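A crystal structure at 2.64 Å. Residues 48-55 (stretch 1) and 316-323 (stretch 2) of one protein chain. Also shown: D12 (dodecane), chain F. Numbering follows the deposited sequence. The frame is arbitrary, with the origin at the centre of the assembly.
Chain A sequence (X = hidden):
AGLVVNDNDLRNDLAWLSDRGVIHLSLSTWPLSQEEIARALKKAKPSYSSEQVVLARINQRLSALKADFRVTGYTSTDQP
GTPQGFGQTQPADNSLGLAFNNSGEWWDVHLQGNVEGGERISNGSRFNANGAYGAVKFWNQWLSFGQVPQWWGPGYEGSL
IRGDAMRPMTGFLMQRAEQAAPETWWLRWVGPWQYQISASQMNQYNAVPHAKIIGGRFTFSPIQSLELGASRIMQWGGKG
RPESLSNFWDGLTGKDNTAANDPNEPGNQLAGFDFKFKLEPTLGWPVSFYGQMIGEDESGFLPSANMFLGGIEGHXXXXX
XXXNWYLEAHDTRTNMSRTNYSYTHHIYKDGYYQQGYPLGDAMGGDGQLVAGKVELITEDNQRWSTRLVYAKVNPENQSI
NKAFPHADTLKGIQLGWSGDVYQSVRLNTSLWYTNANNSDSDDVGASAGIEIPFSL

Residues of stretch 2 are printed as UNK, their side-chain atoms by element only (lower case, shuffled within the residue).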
ATOM      1  N   TYR A  48     -11.947 -13.291  23.104  1.00 69.43           N
ATOM      2  CA  TYR A  48     -10.880 -14.256  23.348  1.00 69.33           C
ATOM      3  C   TYR A  48      -9.617 -13.538  23.801  1.00 68.03           C
ATOM      4  O   TYR A  48      -9.495 -12.328  23.631  1.00 68.05           O
ATOM      5  CB  TYR A  48     -10.615 -15.076  22.095  1.00 69.13           C
ATOM      6  CG  TYR A  48     -11.808 -15.891  21.655  1.00 71.17           C
ATOM      7  CD1 TYR A  48     -12.076 -17.133  22.224  1.00 73.32           C
ATOM      8  CD2 TYR A  48     -12.674 -15.419  20.672  1.00 71.31           C
ATOM      9  CE1 TYR A  48     -13.167 -17.884  21.818  1.00 75.11           C
ATOM     10  CE2 TYR A  48     -13.769 -16.159  20.260  1.00 72.03           C
ATOM     11  CZ  TYR A  48     -14.011 -17.388  20.832  1.00 74.59           C
ATOM     12  OH  TYR A  48     -15.103 -18.116  20.423  1.00 76.55           O
ATOM     13  N   SER A  49      -8.692 -14.281  24.400  1.00 68.17           N
ATOM     14  CA  SER A  49      -7.461 -13.701  24.936  1.00 68.36           C
ATOM     15  C   SER A  49      -6.531 -13.337  23.784  1.00 66.98           C
ATOM     16  O   SER A  49      -5.845 -12.311  23.816  1.00 66.55           O
ATOM     17  CB  SER A  49      -6.770 -14.684  25.876  1.00 70.40           C
ATOM     18  OG  SER A  49      -7.702 -15.614  26.398  1.00 72.56           O
ATOM     19  N   SER A  50      -6.520 -14.179  22.755  1.00 65.68           N
ATOM     20  CA  SER A  50      -5.810 -13.860  21.527  1.00 62.83           C
ATOM     21  C   SER A  50      -6.218 -12.478  21.042  1.00 62.30           C
ATOM     22  O   SER A  50      -5.375 -11.706  20.593  1.00 64.10           O
ATOM     23  CB  SER A  50      -6.081 -14.907  20.442  1.00 61.69           C
ATOM     24  OG  SER A  50      -7.465 -15.026  20.170  1.00 61.55           O
ATOM     25  N   GLU A  51      -7.502 -12.157  21.159  1.00 61.97           N
ATOM     26  CA  GLU A  51      -8.011 -10.870  20.688  1.00 62.43           C
ATOM     27  C   GLU A  51      -7.554  -9.675  21.530  1.00 63.01           C
ATOM     28  O   GLU A  51      -7.431  -8.564  21.015  1.00 63.24           O
ATOM     29  CB  GLU A  51      -9.538 -10.909  20.570  1.00 63.58           C
ATOM     30  CG  GLU A  51     -10.018 -11.887  19.507  1.00 63.93           C
ATOM     31  CD  GLU A  51     -11.518 -12.083  19.490  1.00 66.99           C
ATOM     32  OE1 GLU A  51     -12.181 -11.923  20.546  1.00 68.54           O
ATOM     33  OE2 GLU A  51     -12.031 -12.427  18.405  1.00 68.36           O
ATOM     34  N   GLN A  52      -7.288  -9.898  22.812  1.00 64.55           N
ATOM     35  CA  GLN A  52      -6.821  -8.817  23.681  1.00 64.67           C
ATOM     36  C   GLN A  52      -5.349  -8.555  23.397  1.00 61.83           C
ATOM     37  O   GLN A  52      -4.907  -7.413  23.398  1.00 60.94           O
ATOM     38  CB  GLN A  52      -7.050  -9.155  25.158  1.00 67.12           C
ATOM     39  CG  GLN A  52      -8.429  -9.751  25.432  1.00 70.20           C
ATOM     40  CD  GLN A  52      -9.042  -9.310  26.752  1.00 72.34           C
ATOM     41  OE1 GLN A  52      -9.400 -10.141  27.596  1.00 74.55           O
ATOM     42  NE2 GLN A  52      -9.185  -7.998  26.928  1.00 72.24           N
ATOM     43  N   VAL A  53      -4.606  -9.626  23.132  1.00 60.54           N
ATOM     44  CA  VAL A  53      -3.202  -9.527  22.728  1.00 60.41           C
ATOM     45  C   VAL A  53      -3.032  -8.662  21.471  1.00 58.60           C
ATOM     46  O   VAL A  53      -2.231  -7.729  21.451  1.00 57.72           O
ATOM     47  CB  VAL A  53      -2.599 -10.926  22.458  1.00 60.50           C
ATOM     48  CG1 VAL A  53      -1.236 -10.814  21.784  1.00 58.66           C
ATOM     49  CG2 VAL A  53      -2.497 -11.724  23.747  1.00 59.74           C
ATOM     50  N   VAL A  54      -3.794  -8.962  20.426  1.00 57.39           N
ATOM     51  CA  VAL A  54      -3.723  -8.161  19.213  1.00 57.13           C
ATOM     52  C   VAL A  54      -4.121  -6.716  19.511  1.00 58.39           C
ATOM     53  O   VAL A  54      -3.377  -5.805  19.186  1.00 61.67           O
ATOM     54  CB  VAL A  54      -4.574  -8.743  18.062  1.00 56.62           C
ATOM     55  CG1 VAL A  54      -4.538  -7.814  16.859  1.00 55.25           C
ATOM     56  CG2 VAL A  54      -4.077 -10.131  17.669  1.00 54.53           C
ATOM     57  N   LEU A  55      -5.277  -6.512  20.141  1.00 60.00           N
ATOM     58  CA  LEU A  55      -5.734  -5.165  20.521  1.00 59.96           C
ATOM     59  C   LEU A  55      -4.655  -4.300  21.175  1.00 57.13           C
ATOM     60  O   LEU A  55      -4.468  -3.141  20.805  1.00 56.53           O
ATOM     61  CB  LEU A  55      -6.930  -5.243  21.490  1.00 63.97           C
ATOM     62  CG  LEU A  55      -8.332  -5.304  20.878  1.00 65.71           C
ATOM     63  CD1 LEU A  55      -9.384  -5.169  21.969  1.00 67.62           C
ATOM     64  CD2 LEU A  55      -8.527  -4.233  19.812  1.00 64.46           C
ATOM     65  N   UNK A 316      -7.075 -16.092  12.199  1.00 58.65           N
ATOM     66  CA  UNK A 316      -7.418 -17.099  13.181  1.00 57.95           C
ATOM     67  C   UNK A 316      -6.619 -16.909  14.434  1.00 59.74           C
ATOM     68  O   UNK A 316      -5.516 -16.377  14.395  1.00 57.01           O
ATOM     69  c   UNK A 316      -9.402 -19.164   9.828  1.00 58.79           C
ATOM     70  n   UNK A 316      -9.114 -18.962  11.128  1.00 59.93           N
ATOM     71  n   UNK A 316      -8.261 -19.074   9.134  1.00 57.05           N
ATOM     72  c   UNK A 316      -7.250 -18.815   9.989  1.00 56.92           C
ATOM     73  c   UNK A 316      -7.797 -18.740  11.270  1.00 57.76           C
ATOM     74  c   UNK A 316      -7.150 -18.487  12.612  1.00 57.10           C
ATOM     75  N   UNK A 317      -7.187 -17.332  15.566  1.00 63.87           N
ATOM     76  CA  UNK A 317      -6.459 -17.393  16.836  1.00 66.22           C
ATOM     77  C   UNK A 317      -6.056 -18.831  17.096  1.00 68.94           C
ATOM     78  O   UNK A 317      -6.764 -19.748  16.684  1.00 69.80           O
ATOM     79  N   UNK A 318      -4.912 -19.042  17.744  1.00 71.50           N
ATOM     80  CA  UNK A 318      -4.476 -20.391  18.085  1.00 76.12           C
ATOM     81  C   UNK A 318      -4.636 -20.563  19.578  1.00 81.53           C
ATOM     82  O   UNK A 318      -5.766 -20.713  20.057  1.00 87.62           O
ATOM     83  c   UNK A 318      -1.380 -22.250  15.142  1.00 83.31           C
ATOM     84  c   UNK A 318      -2.737 -22.102  17.406  1.00 82.24           C
ATOM     85  c   UNK A 318      -1.987 -22.722  16.301  1.00 84.01           C
ATOM     86  c   UNK A 318      -1.930 -24.155  16.598  1.00 86.02           C
ATOM     87  c   UNK A 318      -0.740 -23.166  14.301  1.00 84.51           C
ATOM     88  n   UNK A 318      -2.585 -24.345  17.764  1.00 87.19           N
ATOM     89  c   UNK A 318      -3.064 -20.639  17.582  1.00 77.99           C
ATOM     90  c   UNK A 318      -3.062 -23.157  18.255  1.00 84.86           C
ATOM     91  c   UNK A 318      -1.293 -25.054  15.759  1.00 86.77           C
ATOM     92  c   UNK A 318      -0.697 -24.534  14.606  1.00 87.28           C
ATOM     93  N   UNK A 319      -3.550 -20.555  20.344  1.00 80.64           N
ATOM     94  CA  UNK A 319      -3.673 -20.406  21.787  1.00 80.81           C
ATOM     95  C   UNK A 319      -3.997 -18.948  22.008  1.00 79.57           C
ATOM     96  O   UNK A 319      -5.125 -18.512  21.787  1.00 78.11           O
ATOM     97  N   UNK A 320      -2.988 -18.188  22.416  1.00 80.35           N
ATOM     98  CA  UNK A 320      -3.070 -16.733  22.427  1.00 79.90           C
ATOM     99  C   UNK A 320      -2.443 -16.136  21.159  1.00 77.46           C
ATOM    100  O   UNK A 320      -2.509 -14.923  20.944  1.00 78.42           O
ATOM    101  c   UNK A 320      -2.377 -16.183  23.669  1.00 83.40           C
ATOM    102  c   UNK A 320      -3.375 -15.517  27.280  1.00 92.85           C
ATOM    103  n   UNK A 320      -2.721 -14.680  28.326  1.00 95.60           N
ATOM    104  c   UNK A 320      -2.408 -15.832  26.147  1.00 89.73           C
ATOM    105  c   UNK A 320      -3.087 -16.521  24.971  1.00 85.79           C
ATOM    106  N   UNK A 321      -1.849 -16.986  20.319  1.00 74.92           N
ATOM    107  CA  UNK A 321      -1.215 -16.538  19.078  1.00 71.30           C
ATOM    108  C   UNK A 321      -2.271 -16.196  18.034  1.00 67.81           C
ATOM    109  O   UNK A 321      -3.463 -16.469  18.229  1.00 68.17           O
ATOM    110  o   UNK A 321       1.182 -17.140  20.353  1.00 76.55           O
ATOM    111  o   UNK A 321       1.552 -18.976  19.185  1.00 76.57           O
ATOM    112  c   UNK A 321       0.898 -17.930  19.419  1.00 75.53           C
ATOM    113  c   UNK A 321      -0.282 -17.616  18.509  1.00 72.31           C
ATOM    114  N   UNK A 322      -1.822 -15.600  16.931  1.00 62.12           N
ATOM    115  CA  UNK A 322      -2.699 -15.205  15.834  1.00 59.35           C
ATOM    116  C   UNK A 322      -2.125 -15.665  14.491  1.00 58.48           C
ATOM    117  O   UNK A 322      -0.906 -15.651  14.289  1.00 57.50           O
ATOM    118  c   UNK A 322      -2.887 -13.701  15.839  1.00 57.20           C
ATOM    119  N   UNK A 323      -3.009 -16.076  13.580  1.00 56.50           N
ATOM    120  CA  UNK A 323      -2.598 -16.562  12.275  1.00 54.74           C
ATOM    121  C   UNK A 323      -3.298 -15.778  11.182  1.00 54.52           C
ATOM    122  O   UNK A 323      -4.521 -15.671  11.185  1.00 51.46           O
ATOM    123  c   UNK A 323      -2.875 -18.065  12.115  1.00 54.90           C
ATOM    124  c   UNK A 323      -2.014 -18.850  13.084  1.00 54.80           C
ATOM    125  c   UNK A 323      -2.592 -18.517  10.689  1.00 55.45           C
TER
HETATM  126  C1  D12 F1005       0.719 -22.337  19.341  1.00 73.55           C
HETATM  127  C2  D12 F1005       1.194 -22.839  17.988  1.00 75.65           C
HETATM  128  C3  D12 F1005       2.703 -22.648  17.799  1.00 73.55           C
HETATM  129  C4  D12 F1005       3.245 -23.425  16.592  1.00 73.27           C
HETATM  130  C5  D12 F1005       4.000 -22.538  15.594  1.00 72.36           C
HETATM  131  C6  D12 F1005       4.923 -23.331  14.658  1.00 72.52           C
HETATM  132  C7  D12 F1005       4.771 -22.977  13.171  1.00 71.11           C
HETATM  133  C8  D12 F1005       5.641 -21.798  12.723  1.00 69.78           C
HETATM  134  C9  D12 F1005       6.587 -22.175  11.578  1.00 68.24           C
HETATM  135  C10 D12 F1005       7.374 -20.959  11.083  1.00 67.03           C
HETATM  136  C11 D12 F1005       8.245 -21.279   9.865  1.00 64.57           C
HETATM  137  C12 D12 F1005       8.799 -20.020   9.227  1.00 61.17           C

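Position 316 carries one carbon leading to a five-membered ring of three carbons and two nitrogens, which is the imidazole of a histidine. Its CA-to-CB bond points away from the helix of stretch 1. CB of His 316, the nearest side-chain atom, is 8.3 Å from OG of Ser 50, so the side chain makes no contact with stretch 1. His 316 serves the hairpin through its backbone instead: its N donates to O of position 323 at 2.8 Å, and its O accepts from N of position 323 at 2.7 Å, the paired bonds of two antiparallel strands.

Position 317 has no side-chain atoms and is a glycine. Its CA lies 4.2 Å from OG of Ser 50. A CB here would point toward the helix and come within 2.8 Å of that same OG, a clash, so the bare backbone of Gly 317 suits the close approach of the serine hydroxyl.

At position 318 one carbon leads into fused five- and six-membered rings holding eight carbons and one nitrogen, an indole, and hence tryptophan. The CA-to-CB bond points away from stretch 1, and the side chain touches nothing there. Dodecane lies over one face of the ring, its C2 3.6 Å from CD2 of Trp 318; a broad apolar surface is well matched to an alkane. The backbone N of Trp 318 donates to O of position 321 at 3.0 Å, which helps to close the turn.

Position 319 again lacks side-chain atoms, so it too is glycine. Its O is 4.0 Å from CB of Ser 50. A CB would point away from the helix and find room there; clearance from stretch 1 therefore does not account for Gly 319.

Position 320 bears four carbons in a row ending in nitrogen, the unbranched chain of a lysine. Nearly extended beyond chi1, it passes beside Ser 49, whose CB lies 3.8 Å from CE of Lys 320. The aliphatic portion provides this packing, while NZ is hydrogen-bonded elsewhere in the structure.

Position 321 has two carbons, the second carrying two oxygens: a carboxylate on a short stem, aspartate. The side chain points away from the helix at its CA-to-CB bond. OD1 of Asp 321 is hydrogen-bonded elsewhere in the structure, and OD2 of Asp 321 lies 3.5 Å from C1 of dodecane.

Position 322 has a single side-chain carbon, an alanine. Its CB points toward the helix and meets CG2 of Val 54 at 4.2 Å, a small apolar group in a buried place.

Position 323 shows one carbon carrying two more, the beta-branched fork of valine, a shape common in strands. Val 323 is beyond reach of stretch 1.

The contact works by close packing, with no hydrogen bond across it. Ser 50 sits at its centre: its CA is 4.1 Å from CA of Lys 320, and the same Ser 50 CA makes a CA-H...O contact of 3.5 Å to O of Lys 320. The missing CB of Gly 317 leaves space for OG of Ser 50, and Val 54 against Ala 322 adds an apolar touch.

Stretch 2 (316-323) HGWGKDAV
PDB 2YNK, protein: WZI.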